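Local coordinates for putative thioesterase yhdA (Lactococcus lactis subsp. lactis, PDB 3GEK), which is of unknown function but probably hydrolyses acyl-CoA thioesters, possibly 1,4-dihydroxy-2-naphthoyl-CoA, like other hotdog-fold thioesterases of the PaaI family, at residues Q13-E18 / I27-S32; Y72-Q77 / V126-V131; E90-A95 / T114-T119. The protein carries 7 engineered substitutions. One frame throughout, in Å; residues are numbered along the deposited sequence.

Contact 1 of 3, residues Q13-E18 / I27-S32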
# COMPACT_ATOMS: atom_id res chain seq x y z
N GLN A 13 25.28 3.83 -1.32
CA GLN A 13 25.59 5.25 -1.52
C GLN A 13 24.32 6.07 -1.71
O GLN A 13 23.41 5.66 -2.42
CB GLN A 13 26.59 5.48 -2.67
CG GLN A 13 26.22 4.83 -4.00
CD GLN A 13 27.40 4.74 -4.97
OE1 GLN A 13 28.54 4.47 -4.57
NE2 GLN A 13 27.12 4.96 -6.25
N VAL A 14 24.28 7.22 -1.04
CA VAL A 14 23.20 8.20 -1.18
C VAL A 14 23.78 9.45 -1.84
O VAL A 14 24.90 9.87 -1.52
CB VAL A 14 22.54 8.50 0.20
CG1 VAL A 14 23.54 9.11 1.16
CG2 VAL A 14 21.32 9.39 0.04
N PHE A 15 23.03 10.03 -2.78
CA PHE A 15 23.57 11.11 -3.63
C PHE A 15 22.48 12.00 -4.23
O PHE A 15 21.31 11.62 -4.28
CB PHE A 15 24.44 10.53 -4.75
CG PHE A 15 23.72 9.55 -5.65
CD1 PHE A 15 23.60 8.21 -5.29
CD2 PHE A 15 23.15 9.98 -6.85
CE1 PHE A 15 22.94 7.31 -6.11
CE2 PHE A 15 22.48 9.08 -7.68
CZ PHE A 15 22.37 7.74 -7.31
N THR A 16 22.88 13.19 -4.67
CA THR A 16 22.01 14.07 -5.44
C THR A 16 22.50 14.13 -6.88
O THR A 16 23.69 13.90 -7.14
CB THR A 16 21.97 15.50 -4.86
OG1 THR A 16 23.30 16.05 -4.83
CG2 THR A 16 21.41 15.50 -3.45
N ASP A 17 21.60 14.45 -7.80
CA ASP A 17 21.99 14.68 -9.19
C ASP A 17 22.71 16.02 -9.30
O ASP A 17 22.46 16.93 -8.51
CB ASP A 17 20.76 14.68 -10.11
CG ASP A 17 19.88 13.45 -9.91
OD1 ASP A 17 20.31 12.33 -10.28
OD2 ASP A 17 18.77 13.60 -9.37
N GLU A 18 23.61 16.13 -10.28
CA GLU A 18 24.31 17.38 -10.56
C GLU A 18 23.35 18.48 -11.01
O GLU A 18 23.65 19.67 -10.84
CB GLU A 18 25.41 17.18 -11.61
CG GLU A 18 26.73 16.62 -11.06
CD GLU A 18 26.73 15.10 -10.91
OE1 GLU A 18 25.67 14.47 -11.04
OE2 GLU A 18 27.82 14.54 -10.66
N ILE A 27 17.03 16.72 -5.50
CA ILE A 27 16.57 15.37 -5.80
C ILE A 27 17.55 14.34 -5.22
O ILE A 27 18.69 14.23 -5.67
CB ILE A 27 16.34 15.15 -7.31
CG1 ILE A 27 15.17 16.01 -7.80
CG2 ILE A 27 16.06 13.67 -7.60
CD1 ILE A 27 15.11 16.20 -9.31
N TYR A 28 17.08 13.62 -4.21
CA TYR A 28 17.89 12.64 -3.50
C TYR A 28 17.63 11.22 -3.99
O TYR A 28 16.48 10.82 -4.20
CB TYR A 28 17.62 12.72 -1.99
CG TYR A 28 18.21 13.94 -1.33
CD1 TYR A 28 19.53 13.94 -0.87
CD2 TYR A 28 17.45 15.10 -1.16
CE1 TYR A 28 20.08 15.07 -0.26
CE2 TYR A 28 18.00 16.23 -0.55
CZ TYR A 28 19.31 16.21 -0.10
OH TYR A 28 19.85 17.33 0.50
N LYS A 29 18.71 10.48 -4.18
CA LYS A 29 18.65 9.10 -4.61
C LYS A 29 19.59 8.26 -3.75
O LYS A 29 20.53 8.80 -3.16
CB LYS A 29 19.05 8.97 -6.08
CG LYS A 29 18.05 9.54 -7.07
CD LYS A 29 18.66 9.62 -8.46
CE LYS A 29 17.63 10.06 -9.49
NZ LYS A 29 18.27 10.28 -10.82
N PHE A 30 19.34 6.95 -3.69
CA PHE A 30 20.32 6.00 -3.19
C PHE A 30 20.48 4.78 -4.10
O PHE A 30 19.60 4.47 -4.90
CB PHE A 30 20.05 5.58 -1.73
CG PHE A 30 18.93 4.60 -1.55
CD1 PHE A 30 19.15 3.23 -1.72
CD2 PHE A 30 17.67 5.03 -1.18
CE1 PHE A 30 18.11 2.31 -1.56
CE2 PHE A 30 16.63 4.11 -0.99
CZ PHE A 30 16.85 2.76 -1.18
N SER A 31 21.63 4.13 -3.96
CA SER A 31 21.99 2.91 -4.67
C SER A 31 22.52 1.89 -3.66
O SER A 31 23.08 2.26 -2.62
CB SER A 31 23.09 3.20 -5.68
OG SER A 31 22.57 3.36 -6.98
N SER A 32 22.36 0.61 -3.99
CA SER A 32 22.93 -0.48 -3.20
C SER A 32 22.77 -1.82 -3.91
O SER A 32 22.03 -1.93 -4.89
CB SER A 32 22.30 -0.56 -1.81
OG SER A 32 20.95 -0.98 -1.88

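Contact 2 of 3, residues Y72-Q77 / V126-V131. Engineered in segment 72-77: F75 (natural residue Leu).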
# COMPACT_ATOMS: atom_id res chain seq x y z
N TYR A 72 18.00 14.44 12.51
CA TYR A 72 16.95 13.50 12.86
C TYR A 72 17.38 12.05 12.65
O TYR A 72 18.38 11.77 11.99
CB TYR A 72 15.67 13.80 12.07
CG TYR A 72 15.87 14.00 10.58
CD1 TYR A 72 16.04 12.92 9.72
CD2 TYR A 72 15.90 15.29 10.03
CE1 TYR A 72 16.23 13.10 8.35
CE2 TYR A 72 16.08 15.48 8.66
CZ TYR A 72 16.24 14.39 7.83
OH TYR A 72 16.43 14.58 6.48
N PHE A 73 16.61 11.13 13.23
CA PHE A 73 16.73 9.70 12.93
C PHE A 73 15.44 9.17 12.32
O PHE A 73 14.34 9.58 12.70
CB PHE A 73 17.12 8.90 14.18
CG PHE A 73 18.60 8.87 14.45
CD1 PHE A 73 19.37 7.79 14.02
CD2 PHE A 73 19.22 9.91 15.13
CE1 PHE A 73 20.75 7.76 14.27
CE2 PHE A 73 20.59 9.89 15.39
CZ PHE A 73 21.36 8.81 14.95
N ALA A 74 15.59 8.26 11.36
CA ALA A 74 14.47 7.76 10.58
C ALA A 74 13.98 6.40 11.06
O ALA A 74 14.78 5.50 11.34
CB ALA A 74 14.84 7.71 9.12
N PHE A 75 12.66 6.26 11.13
CA PHE A 75 12.02 5.04 11.60
C PHE A 75 10.95 4.62 10.59
O PHE A 75 10.12 5.44 10.19
CB PHE A 75 11.39 5.29 12.98
CG PHE A 75 10.79 4.06 13.62
CD1 PHE A 75 11.57 3.23 14.43
CD2 PHE A 75 9.43 3.77 13.46
CE1 PHE A 75 11.01 2.10 15.04
CE2 PHE A 75 8.86 2.64 14.07
CZ PHE A 75 9.65 1.81 14.86
N GLY A 76 10.98 3.36 10.18
CA GLY A 76 9.99 2.82 9.25
C GLY A 76 8.57 2.96 9.78
O GLY A 76 8.25 2.43 10.84
N GLN A 77 7.74 3.69 9.05
CA GLN A 77 6.35 3.91 9.42
C GLN A 77 5.42 3.09 8.52
O GLN A 77 4.43 2.52 8.98
CB GLN A 77 6.02 5.40 9.31
CG GLN A 77 4.55 5.77 9.49
CD GLN A 77 4.32 7.27 9.52
OE1 GLN A 77 4.86 7.98 10.37
NE2 GLN A 77 3.51 7.76 8.59
N VAL A 126 8.51 3.20 0.63
CA VAL A 126 8.73 3.26 2.07
C VAL A 126 8.49 4.67 2.59
O VAL A 126 9.05 5.64 2.06
CB VAL A 126 10.19 2.83 2.45
CG1 VAL A 126 10.40 2.94 3.95
CG2 VAL A 126 10.48 1.41 1.97
N VAL A 127 7.66 4.78 3.62
CA VAL A 127 7.50 6.02 4.35
C VAL A 127 8.26 5.91 5.67
O VAL A 127 8.00 5.00 6.46
CB VAL A 127 6.01 6.36 4.62
CG1 VAL A 127 5.88 7.70 5.33
CG2 VAL A 127 5.19 6.35 3.33
N ASN A 128 9.20 6.83 5.90
CA ASN A 128 9.93 6.91 7.15
C ASN A 128 9.39 8.04 8.03
O ASN A 128 9.04 9.12 7.53
CB ASN A 128 11.43 7.14 6.89
CG ASN A 128 12.14 5.91 6.34
OD1 ASN A 128 11.74 4.76 6.58
ND2 ASN A 128 13.23 6.14 5.62
N ALA A 129 9.32 7.81 9.33
CA ALA A 129 9.05 8.87 10.29
C ALA A 129 10.38 9.50 10.70
O ALA A 129 11.37 8.79 10.91
CB ALA A 129 8.31 8.35 11.51
N LEU A 130 10.40 10.82 10.78
CA LEU A 130 11.61 11.57 11.12
C LEU A 130 11.57 12.02 12.58
O LEU A 130 10.71 12.83 12.96
CB LEU A 130 11.76 12.77 10.19
CG LEU A 130 12.56 12.68 8.88
CD1 LEU A 130 12.54 11.30 8.22
CD2 LEU A 130 12.10 13.76 7.91
N VAL A 131 12.49 11.50 13.39
CA VAL A 131 12.52 11.79 14.83
C VAL A 131 13.65 12.77 15.19
O VAL A 131 14.80 12.53 14.83
CB VAL A 131 12.68 10.48 15.66
CG1 VAL A 131 12.82 10.80 17.15
CG2 VAL A 131 11.50 9.55 15.43

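Contact 3 of 3, residues E90-A95 / T114-T119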
# COMPACT_ATOMS: atom_id res chain seq x y z
N GLU A 90 20.28 -16.39 -6.29
CA GLU A 90 21.71 -16.47 -6.61
C GLU A 90 22.18 -15.13 -7.19
O GLU A 90 21.37 -14.34 -7.67
CB GLU A 90 21.97 -17.60 -7.62
CG GLU A 90 21.23 -17.43 -8.95
CD GLU A 90 21.44 -18.58 -9.93
OE1 GLU A 90 22.23 -19.52 -9.64
OE2 GLU A 90 20.79 -18.54 -11.00
N GLY A 91 23.48 -14.89 -7.16
CA GLY A 91 24.04 -13.63 -7.64
C GLY A 91 23.69 -12.48 -6.71
O GLY A 91 23.93 -12.55 -5.51
N PHE A 92 23.10 -11.43 -7.27
CA PHE A 92 22.75 -10.23 -6.50
C PHE A 92 21.58 -9.46 -7.11
O PHE A 92 21.25 -9.64 -8.29
CB PHE A 92 23.96 -9.29 -6.37
CG PHE A 92 24.38 -8.65 -7.67
CD1 PHE A 92 25.27 -9.29 -8.53
CD2 PHE A 92 23.87 -7.41 -8.04
CE1 PHE A 92 25.65 -8.71 -9.73
CE2 PHE A 92 24.25 -6.82 -9.25
CZ PHE A 92 25.14 -7.46 -10.09
N VAL A 93 20.96 -8.62 -6.28
CA VAL A 93 19.97 -7.65 -6.73
C VAL A 93 20.41 -6.21 -6.41
O VAL A 93 21.20 -5.99 -5.48
CB VAL A 93 18.57 -7.89 -6.10
CG1 VAL A 93 17.95 -9.20 -6.60
CG2 VAL A 93 18.63 -7.84 -4.57
N ASN A 94 19.89 -5.25 -7.16
CA ASN A 94 20.08 -3.84 -6.88
C ASN A 94 18.86 -3.27 -6.19
O ASN A 94 17.73 -3.64 -6.50
CB ASN A 94 20.31 -3.05 -8.17
CG ASN A 94 21.44 -3.60 -8.99
OD1 ASN A 94 21.22 -4.29 -9.99
ND2 ASN A 94 22.66 -3.31 -8.57
N ALA A 95 19.09 -2.38 -5.22
CA ALA A 95 18.01 -1.58 -4.65
C ALA A 95 18.36 -0.12 -4.89
O ALA A 95 19.41 0.35 -4.44
CB ALA A 95 17.84 -1.87 -3.17
N THR A 114 15.84 -4.65 -8.53
CA THR A 114 16.12 -5.04 -9.89
C THR A 114 17.18 -6.15 -9.87
O THR A 114 18.02 -6.19 -8.96
CB THR A 114 16.58 -3.78 -10.67
OG1 THR A 114 15.90 -3.69 -11.92
CG2 THR A 114 18.08 -3.75 -10.88
N ASP A 115 17.15 -7.06 -10.84
CA ASP A 115 18.19 -8.08 -10.90
C ASP A 115 19.42 -7.56 -11.66
O ASP A 115 19.45 -6.41 -12.08
CB ASP A 115 17.65 -9.42 -11.45
CG ASP A 115 17.33 -9.39 -12.94
OD1 ASP A 115 17.66 -8.41 -13.64
OD2 ASP A 115 16.74 -10.39 -13.41
N GLU A 116 20.43 -8.41 -11.81
CA GLU A 116 21.68 -8.01 -12.47
C GLU A 116 21.51 -7.63 -13.95
O GLU A 116 22.41 -7.02 -14.54
CB GLU A 116 22.77 -9.08 -12.27
CG GLU A 116 22.34 -10.54 -12.43
CD GLU A 116 21.71 -11.11 -11.17
OE1 GLU A 116 20.49 -10.90 -10.98
OE2 GLU A 116 22.41 -11.79 -10.38
N ASN A 117 20.36 -7.96 -14.53
CA ASN A 117 20.05 -7.59 -15.91
C ASN A 117 19.10 -6.40 -15.99
O ASN A 117 18.57 -6.09 -17.06
CB ASN A 117 19.45 -8.79 -16.66
CG ASN A 117 20.43 -9.92 -16.85
OD1 ASN A 117 21.49 -9.76 -17.46
ND2 ASN A 117 20.09 -11.09 -16.31
N GLU A 118 18.89 -5.74 -14.85
CA GLU A 118 18.01 -4.57 -14.72
C GLU A 118 16.52 -4.87 -14.88
O GLU A 118 15.71 -3.95 -15.02
CB GLU A 118 18.45 -3.40 -15.63
CG GLU A 118 19.90 -2.93 -15.44
CD GLU A 118 20.22 -2.46 -14.02
OE1 GLU A 118 19.29 -2.16 -13.25
OE2 GLU A 118 21.43 -2.38 -13.69
N THR A 119 16.16 -6.15 -14.85
CA THR A 119 14.75 -6.55 -14.81
C THR A 119 14.14 -6.20 -13.45
O THR A 119 14.70 -6.54 -12.40
CB THR A 119 14.58 -8.06 -15.10
OG1 THR A 119 15.26 -8.40 -16.32
CG2 THR A 119 13.11 -8.44 -15.22
O HOH W 1 22.75 -4.75 -12.38

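Contact 1 of 3, residues Q13-E18 / I27-S32
D17 and K29 form the salt bridge of this contact: NZ of K29 meets OD1 of D17 at 2.9 Å, on the syn side of the carboxylate and somewhat out of its plane. The two side chains cross at about a right angle, the lysine chain running out extended beyond CG. The second oxygen, OD2 of D17, lies against I27, 3.2 Å from its CG2. There are two CH-pi contacts, one on each face of the sheet. K29 CB stands over one face of the F15 ring, displaced toward the rim and 3.7 Å from CZ of F15, while K29 CD lies near CE2. T16 and Y28 run out in the same direction, one alongside the other, with CG2 of T16 over one face of the tyrosine ring, 3.5 Å from CE1 of Y28. The backbones make an antiparallel beta hairpin. Q13–S31 and F15–K29 are its hydrogen-bonded pairs, the second held by F15 N to K29 O and K29 N to F15 O, both 2.8 Å. V14–F30 and T16–Y28 are non-hydrogen-bonded, and F30 CA sends a CA-H...O contact of 3.2 Å to Q13 O. The face of V14, T16, Y28 and F30 turns to helix 49-68, the central helix wrapped by the hotdog sheet, which V14, Y28 and F30 touch. F30 also meets W109 edge-to-face.

Contact 2 of 3, residues Y72-Q77 / V126-V131
Y72 lies alongside L130 of strand 120-131, both side chains extending to the same side. Its CB sits 3.2 Å from V131 O. The first torsion (chi1 48°) puts CG between the backbone N and the carbonyl carbon, and the ring beyond it presents one face to the leucine. CD1 of Y72 touches L130 CG at 3.6 Å and CE1 of Y72 meets the same carbon at 3.7 Å, a CH-pi contact displaced toward the rim. Farther out, CZ of Y72 comes to 4.2 Å from L130 CD2. An alanine here would probably leave L130 without the ring face it rests on and open a gap beside H107, whose ring meets that of Y72 with the planes about 80° apart. At the other end of the contact, Q77 stretches across the partner strand: its OE1 lies 3.7 Å from A129 CB and its NE2 4.0 Å from V127 CG1. The backbones pair antiparallel, F73 with V131 and F75 with A129 as hydrogen-bonded pairs, and Q77 N adds a 2.9 Å bond to V127 O. F75, an engineered residue, is on the same face as A129, but its ring leads away from that strand. N128, opposite G76, gives its ND2 to S64 OG, and A74 N bonds N65 OD1, so helix 49-68 is tied to both strands. Strand 120-131 lies between strands 73-83 and 106-115, and backbone bonds from Q77 to the second subunit are consistent with the strand pairing of hotdog dimers.

Contact 3 of 3, residues E90-A95 / T114-T119
Two torsions of E116 bring its carboxylate to the F92 backbone: chi1 of 42° sets CG between the backbone N and the carbonyl carbon, and chi2 of -82° turns CD out of the extended line. CB of E116 lies over one face of the F92 ring, 3.6 Å from CZ of F92, and from there the bent chain turns back. F92 N donates to E116 OE2 over 3.2 Å, nearly straight at 173°, reaching the oxygen from above the carboxylate plane. The other oxygen, OE1, is in a salt bridge with K87, whose charge would probably ease the closeness of this carboxylate to F92 O, itself an acceptor. Next along the strand, N94 and T114 form an antiparallel hydrogen-bonded pair, N94 N to T114 O at 2.8 Å and T114 N to N94 O at 3.0 Å. Their side chains cross on the same face, T114 CG2 resting against CB and OD1 of N94. A water within hydrogen-bonding distance of OD1 of N94 (2.9 Å) and OE2 of E118 can bridge strand and turn; OE1 of E118 makes a salt bridge with R96. The chain reverses in a type I turn from D115 to E118, with E118 N bonded to D115 O. D115 OD1 takes N117 N at 2.9 Å, an Asx turn, and T119 N at 3.0 Å, the two donors coming from opposite faces of the carboxylate plane, so one oxygen gathers an amide within the turn and one just after it. V93 packs on L55 of helix 49-68, and the strand bonds onward to M34. This is the open end of the antiparallel hairpin of strands 92-102 and 106-115 in the hotdog sheet, at the tight turn that leads into strand 120-131.

From the N terminus, contact 1 closes first, folding strand 12-16 onto strand 28-35 with eight residues between its two segments. The chain then runs through helix 49-68 into strand 73-83, where contact 2 opens; it closes only near the C terminus, and contact 3 is nested inside its long loop as the hairpin of strands 92-102 and 106-115. Contacts 1 and 3 touch, S32 O lying 3.0 Å from A95 N in a probable hydrogen bond, because strands 28-35 and 92-102 are neighbours. Contacts 2 and 3, centres 26 Å apart, lie on opposite sides of the chain's centre, joined through neighbouring strands 106-115 and 120-131 of one curled sheet.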